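Local coordinates for protein Ves (Pseudomonas fluorescens, PDB 5V00) that is a bicupin of the HutD family, involved in histidine utilization, whose exact molecular role is not established, at residues W47-A52 / T144-S149; R68-I73 / D115-Y120. All blocks are in the same frame, centred on the assembly; numbering follows the deposited sequence.

Interaction 1. Residues W47-A52 / T144-S149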
loop_
_atom_site.group_PDB
_atom_site.type_symbol
_atom_site.label_atom_id
_atom_site.label_comp_id
_atom_site.label_asym_id
_atom_site.label_seq_id
_atom_site.Cartn_x
_atom_site.Cartn_y
_atom_site.Cartn_z
ATOM N N TRP B 47 -11.962 4.039 -6.105
ATOM C CA TRP B 47 -12.009 2.560 -6.066
ATOM C C TRP B 47 -11.175 2.054 -4.933
ATOM O O TRP B 47 -10.235 2.734 -4.446
ATOM C CB TRP B 47 -11.563 1.930 -7.387
ATOM C CG TRP B 47 -10.133 2.170 -7.754
ATOM C CD1 TRP B 47 -9.695 3.031 -8.692
ATOM C CD2 TRP B 47 -8.990 1.435 -7.336
ATOM N NE1 TRP B 47 -8.331 3.009 -8.748
ATOM C CE2 TRP B 47 -7.888 2.029 -7.914
ATOM C CE3 TRP B 47 -8.783 0.433 -6.422
ATOM C CZ2 TRP B 47 -6.610 1.531 -7.692
ATOM C CZ3 TRP B 47 -7.507 -0.086 -6.227
ATOM C CH2 TRP B 47 -6.455 0.501 -6.838
ATOM N N ARG B 48 -11.572 0.900 -4.376
ATOM C CA ARG B 48 -10.947 0.350 -3.257
ATOM C C ARG B 48 -10.977 -1.174 -3.378
ATOM O O ARG B 48 -11.957 -1.721 -3.808
ATOM C CB ARG B 48 -11.603 0.815 -1.932
ATOM C CG ARG B 48 -11.526 2.313 -1.627
ATOM C CD ARG B 48 -12.135 2.764 -0.275
ATOM N NE ARG B 48 -11.942 4.220 -0.185
ATOM C CZ ARG B 48 -12.316 4.964 0.852
ATOM N NH1 ARG B 48 -12.903 4.404 1.904
ATOM N NH2 ARG B 48 -12.058 6.257 0.870
ATOM N N LEU B 49 -9.886 -1.817 -2.995
ATOM C CA LEU B 49 -9.779 -3.292 -2.974
ATOM C C LEU B 49 -9.517 -3.697 -1.554
ATOM O O LEU B 49 -8.633 -3.113 -0.870
ATOM C CB LEU B 49 -8.615 -3.744 -3.853
ATOM C CG LEU B 49 -8.707 -5.075 -4.479
ATOM C CD1 LEU B 49 -9.889 -5.119 -5.458
ATOM C CD2 LEU B 49 -7.390 -5.356 -5.240
ATOM N N SER B 50 -10.198 -4.746 -1.063
ATOM C CA SER B 50 -10.055 -5.189 0.315
ATOM C C SER B 50 -10.441 -6.654 0.487
ATOM O O SER B 50 -11.003 -7.239 -0.408
ATOM C CB SER B 50 -10.900 -4.317 1.262
ATOM O OG SER B 50 -12.298 -4.403 0.987
ATOM N N ILE B 51 -10.162 -7.191 1.639
ATOM C CA ILE B 51 -10.678 -8.490 2.032
ATOM C C ILE B 51 -11.568 -8.236 3.268
ATOM O O ILE B 51 -11.112 -7.657 4.282
ATOM C CB ILE B 51 -9.582 -9.447 2.342
ATOM C CG1 ILE B 51 -8.695 -9.732 1.135
ATOM C CG2 ILE B 51 -10.197 -10.813 2.774
ATOM C CD1 ILE B 51 -7.456 -10.542 1.428
ATOM N N ALA B 52 -12.780 -8.785 3.263
ATOM C CA ALA B 52 -13.742 -8.637 4.389
ATOM C C ALA B 52 -13.872 -9.969 5.029
ATOM O O ALA B 52 -14.014 -10.972 4.327
ATOM C CB ALA B 52 -15.075 -8.157 3.884
ATOM N N THR B 144 -4.622 1.196 -14.522
ATOM C CA THR B 144 -4.243 0.362 -13.372
ATOM C C THR B 144 -4.677 -1.076 -13.613
ATOM O O THR B 144 -5.781 -1.342 -14.053
ATOM C CB THR B 144 -4.928 0.874 -12.099
ATOM O OG1 THR B 144 -4.492 2.206 -11.862
ATOM C CG2 THR B 144 -4.608 0.015 -10.888
ATOM N N VAL B 145 -3.770 -1.969 -13.391
ATOM C CA VAL B 145 -4.014 -3.398 -13.492
ATOM C C VAL B 145 -3.671 -4.059 -12.195
ATOM O O VAL B 145 -2.558 -3.874 -11.656
ATOM C CB VAL B 145 -3.236 -4.083 -14.681
ATOM C CG1 VAL B 145 -3.605 -5.570 -14.710
ATOM C CG2 VAL B 145 -3.555 -3.402 -15.985
ATOM N N LEU B 146 -4.565 -4.909 -11.686
ATOM C CA LEU B 146 -4.411 -5.541 -10.405
ATOM C C LEU B 146 -4.502 -7.064 -10.612
ATOM O O LEU B 146 -5.387 -7.549 -11.398
ATOM C CB LEU B 146 -5.496 -5.111 -9.386
ATOM C CG LEU B 146 -5.464 -3.616 -9.127
ATOM C CD1 LEU B 146 -6.877 -3.221 -8.654
ATOM C CD2 LEU B 146 -4.479 -3.365 -7.993
ATOM N N VAL B 147 -3.647 -7.793 -9.959
ATOM C CA VAL B 147 -3.617 -9.267 -9.997
ATOM C C VAL B 147 -3.629 -9.776 -8.586
ATOM O O VAL B 147 -2.645 -9.666 -7.880
ATOM C CB VAL B 147 -2.421 -9.866 -10.786
ATOM C CG1 VAL B 147 -2.497 -11.356 -10.859
ATOM C CG2 VAL B 147 -2.353 -9.312 -12.193
ATOM N N PHE B 148 -4.742 -10.412 -8.175
ATOM C CA PHE B 148 -4.927 -10.895 -6.795
ATOM C C PHE B 148 -4.896 -12.406 -6.781
ATOM O O PHE B 148 -5.730 -13.057 -7.423
ATOM C CB PHE B 148 -6.284 -10.420 -6.267
ATOM C CG PHE B 148 -6.629 -10.912 -4.888
ATOM C CD1 PHE B 148 -6.051 -10.324 -3.771
ATOM C CD2 PHE B 148 -7.550 -11.936 -4.707
ATOM C CE1 PHE B 148 -6.321 -10.785 -2.512
ATOM C CE2 PHE B 148 -7.798 -12.452 -3.471
ATOM C CZ PHE B 148 -7.263 -11.825 -2.335
ATOM N N SER B 149 -3.920 -12.986 -6.102
ATOM C CA SER B 149 -3.697 -14.428 -6.045
ATOM C C SER B 149 -4.582 -15.195 -5.061
ATOM O O SER B 149 -4.736 -14.732 -3.908
ATOM C CB SER B 149 -2.235 -14.697 -5.643
ATOM O OG SER B 149 -2.026 -16.067 -5.432
#

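Interaction 2. Residues R68-I73 / D115-Y120. With FMT (formic acid), chain I.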
loop_
_atom_site.group_PDB
_atom_site.type_symbol
_atom_site.label_atom_id
_atom_site.label_comp_id
_atom_site.label_asym_id
_atom_site.label_seq_id
_atom_site.Cartn_x
_atom_site.Cartn_y
_atom_site.Cartn_z
ATOM N N ARG B 68 -20.320 -2.565 -6.633
ATOM C CA ARG B 68 -19.557 -3.560 -5.885
ATOM C C ARG B 68 -19.462 -4.857 -6.669
ATOM O O ARG B 68 -20.376 -5.196 -7.433
ATOM C CB ARG B 68 -20.187 -3.864 -4.558
ATOM C CG ARG B 68 -20.325 -2.634 -3.647
ATOM C CD ARG B 68 -20.644 -2.976 -2.229
ATOM N NE ARG B 68 -19.672 -3.855 -1.593
ATOM C CZ ARG B 68 -19.693 -4.279 -0.344
ATOM N NH1 ARG B 68 -20.776 -4.088 0.475
ATOM N NH2 ARG B 68 -18.731 -5.032 0.045
ATOM N N VAL B 69 -18.315 -5.529 -6.539
ATOM C CA VAL B 69 -18.209 -6.900 -6.977
ATOM C C VAL B 69 -17.508 -7.632 -5.859
ATOM O O VAL B 69 -16.341 -7.342 -5.504
ATOM C CB VAL B 69 -17.435 -7.086 -8.322
ATOM C CG1 VAL B 69 -17.521 -8.570 -8.759
ATOM C CG2 VAL B 69 -17.971 -6.155 -9.393
ATOM N N ILE B 70 -18.140 -8.676 -5.328
ATOM C CA ILE B 70 -17.569 -9.423 -4.228
ATOM C C ILE B 70 -17.423 -10.908 -4.602
ATOM O O ILE B 70 -18.132 -11.397 -5.467
ATOM C CB ILE B 70 -18.383 -9.276 -2.905
ATOM C CG1 ILE B 70 -19.679 -10.055 -2.954
ATOM C CG2 ILE B 70 -18.677 -7.793 -2.590
ATOM C CD1 ILE B 70 -20.448 -9.963 -1.665
ATOM N N THR B 71 -16.455 -11.582 -4.006
ATOM C CA THR B 71 -16.183 -12.959 -4.268
ATOM C C THR B 71 -15.785 -13.696 -3.027
ATOM O O THR B 71 -14.845 -13.309 -2.315
ATOM C CB THR B 71 -15.060 -13.158 -5.291
ATOM O OG1 THR B 71 -15.273 -12.360 -6.426
ATOM C CG2 THR B 71 -14.959 -14.599 -5.714
ATOM N N VAL B 72 -16.448 -14.803 -2.681
ATOM C CA VAL B 72 -15.982 -15.616 -1.559
ATOM C C VAL B 72 -14.638 -16.229 -1.847
ATOM O O VAL B 72 -14.467 -16.845 -2.892
ATOM C CB VAL B 72 -16.981 -16.787 -1.221
ATOM C CG1 VAL B 72 -16.380 -17.762 -0.230
ATOM C CG2 VAL B 72 -18.308 -16.174 -0.762
ATOM N N ILE B 73 -13.666 -16.027 -0.957
ATOM C CA ILE B 73 -12.351 -16.592 -1.112
ATOM C C ILE B 73 -11.884 -17.554 -0.015
ATOM O O ILE B 73 -10.900 -18.300 -0.213
ATOM C CB ILE B 73 -11.223 -15.546 -1.384
ATOM C CG1 ILE B 73 -11.069 -14.638 -0.167
ATOM C CG2 ILE B 73 -11.522 -14.745 -2.637
ATOM C CD1 ILE B 73 -9.957 -13.638 -0.245
ATOM N N ASP B 115 -14.286 -12.600 1.998
ATOM C CA ASP B 115 -14.674 -12.120 0.669
ATOM C C ASP B 115 -13.590 -11.178 0.081
ATOM O O ASP B 115 -13.059 -10.323 0.851
ATOM C CB ASP B 115 -15.884 -11.327 0.687
ATOM C CG ASP B 115 -17.197 -12.201 0.822
ATOM O OD1 ASP B 115 -17.030 -13.395 0.773
ATOM O OD2 ASP B 115 -18.275 -11.570 1.061
ATOM N N PHE B 116 -13.279 -11.348 -1.209
ATOM C CA PHE B 116 -12.453 -10.344 -1.946
ATOM C C PHE B 116 -13.368 -9.313 -2.500
ATOM O O PHE B 116 -14.319 -9.638 -3.238
ATOM C CB PHE B 116 -11.647 -11.074 -3.028
ATOM C CG PHE B 116 -10.857 -10.177 -3.889
ATOM C CD1 PHE B 116 -9.811 -9.437 -3.364
ATOM C CD2 PHE B 116 -11.137 -10.099 -5.224
ATOM C CE1 PHE B 116 -9.057 -8.636 -4.225
ATOM C CE2 PHE B 116 -10.401 -9.257 -6.090
ATOM C CZ PHE B 116 -9.294 -8.574 -5.570
ATOM N N ASN B 117 -13.186 -8.037 -2.089
ATOM C CA ASN B 117 -14.079 -6.948 -2.410
ATOM C C ASN B 117 -13.487 -5.895 -3.336
ATOM O O ASN B 117 -12.447 -5.304 -2.982
ATOM C CB ASN B 117 -14.441 -6.196 -1.122
ATOM C CG ASN B 117 -15.495 -6.949 -0.215
ATOM O OD1 ASN B 117 -15.955 -8.058 -0.514
ATOM N ND2 ASN B 117 -15.868 -6.309 0.908
ATOM N N LEU B 118 -14.139 -5.659 -4.468
ATOM C CA LEU B 118 -13.915 -4.472 -5.281
ATOM C C LEU B 118 -15.065 -3.533 -5.105
ATOM O O LEU B 118 -16.256 -3.937 -5.243
ATOM C CB LEU B 118 -13.786 -4.830 -6.753
ATOM C CG LEU B 118 -13.809 -3.757 -7.754
ATOM C CD1 LEU B 118 -12.596 -2.859 -7.557
ATOM C CD2 LEU B 118 -13.842 -4.292 -9.147
ATOM N N ILE B 119 -14.787 -2.259 -4.880
ATOM C CA ILE B 119 -15.816 -1.243 -5.012
ATOM C C ILE B 119 -15.284 -0.071 -5.814
ATOM O O ILE B 119 -14.089 0.320 -5.635
ATOM C CB ILE B 119 -16.305 -0.819 -3.639
ATOM C CG1 ILE B 119 -17.405 0.242 -3.729
ATOM C CG2 ILE B 119 -15.167 -0.274 -2.767
ATOM C CD1 ILE B 119 -18.085 0.478 -2.397
ATOM N N TYR B 120 -16.094 0.452 -6.716
ATOM C CA TYR B 120 -15.666 1.626 -7.513
ATOM C C TYR B 120 -16.816 2.530 -7.838
ATOM O O TYR B 120 -17.970 2.096 -7.870
ATOM C CB TYR B 120 -14.957 1.204 -8.811
ATOM C CG TYR B 120 -15.849 0.548 -9.829
ATOM C CD1 TYR B 120 -16.136 -0.822 -9.800
ATOM C CD2 TYR B 120 -16.393 1.277 -10.829
ATOM C CE1 TYR B 120 -17.065 -1.375 -10.663
ATOM C CE2 TYR B 120 -17.223 0.723 -11.786
ATOM C CZ TYR B 120 -17.572 -0.638 -11.683
ATOM O OH TYR B 120 -18.434 -1.199 -12.584
HETATM C C FMT I . -19.317 -6.310 3.320
HETATM O O1 FMT I . -18.564 -6.775 2.424
HETATM O O2 FMT I . -19.828 -5.062 3.189
HETATM O O HOH W 1 -17.138 -4.550 -2.597
HETATM O O HOH W 2 -14.591 -9.650 -5.980
#

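Interaction 1. Residues W47-A52 / T144-S149
Leu146 meets both Trp47 and Leu49 with its CD1 methyl, each approach being tip to tip. CD1 lies 4.0 Å from CZ3 of Trp47 and 4.1 Å from CD2 of Leu49. The indole comes in obliquely, with its six-membered ring leading; another atom of that ring, CZ2, is 4.1 Å from the CG2 methyl of Thr144. Trp47 is put there by a chi1 of 65°, which sets CG between its own backbone N and carbonyl carbon. Further along, Phe148 has CG anti to the backbone N (chi1 177°), which carries its ring to where the CD1 methyl of Ile51 meets the edge, 4.0 Å from CZ. The hydroxyl of Thr144 is held by Asp170, and strand 184-191 closes in with Leu189 on Trp47 and Ile187 on both leucines. No hydrogen bond joins the two strands: they run nearly parallel, 5° apart in direction, with axes 10.8 Å from each other, and only side chains bridge the gap. This is the face-to-face packing of two antiparallel sheets across a buried apolar layer, as expected where the two cupin halves of a bicupin meet, and it probably joins the N- and C-terminal halves here.

Interaction 2. Residues R68-I73 / D115-Y120
An antiparallel strand pair inside the six-stranded sheet of this bicupin joins 68-73 to 115-120, and the face carrying Arg68, Ile70 and Asn117 holds a bound formate. Val69 and Leu118 form a hydrogen-bonded pair, Val69 N reaching Leu118 O at 2.9 Å and Leu118 N answering to Val69 O; Thr71 and Phe116 pair likewise. Between them Ile70 stands beside Asn117, its CG2 methyl 3.4 Å from OD1. On the same face Asp115 OD1 packs 3.4 Å from Val72 CG2, buried without a polar partner. Arg68 bends at chi3 (58°), which folds the guanidinium toward Asn117 while its CG rests on Ile119 CD1. The guanidinium and amide planes stand 82° apart. Formate O1 takes an N-H from Arg68 NH2 at 3.0 Å and from Asn117 ND2 at 3.1 Å, which accounts for two donors sitting so close; NH1 of Arg68 donates to O2. A water in the guanidinium plane accepts from Arg68 NE and gives a weak bond to Leu118 O, linking the arginine to the partner strand. An alanine in place of Arg68 would probably leave the formate with Asn117 as its one partner from these strands and without a countercharge. On the opposite face Trp131 NE1 donates to Thr71 OG1. Ile73 CG2 lies against Phe116 CB. A second water donates to Val69 O and Phe116 O and accepts from Thr71, its oxygen 2.8 Å from OG1.

Interactions 1 and 2 share a sheet: strand 47-54 lies next to strand 113-120, and their backbones are joined by probable hydrogen bonds, Ser50 O to Asn117 N and Ala52 O to Asp115 N, each 2.9 Å. The contact centres are about 8 Å apart. Phe116 of interaction 2 stacks with Phe148 of interaction 1, Phe148 CG lying 3.4 Å from Phe116 CE1, and so ties the pair into the apolar layer between the sheets. The other face carries the formate. It probably came from the crystallisation liquor, but with another formic acid about 3 Å from the Ile119 side chain and a glycerol about 5 Å from that of Arg68, the site is consistent with a small-molecule pocket.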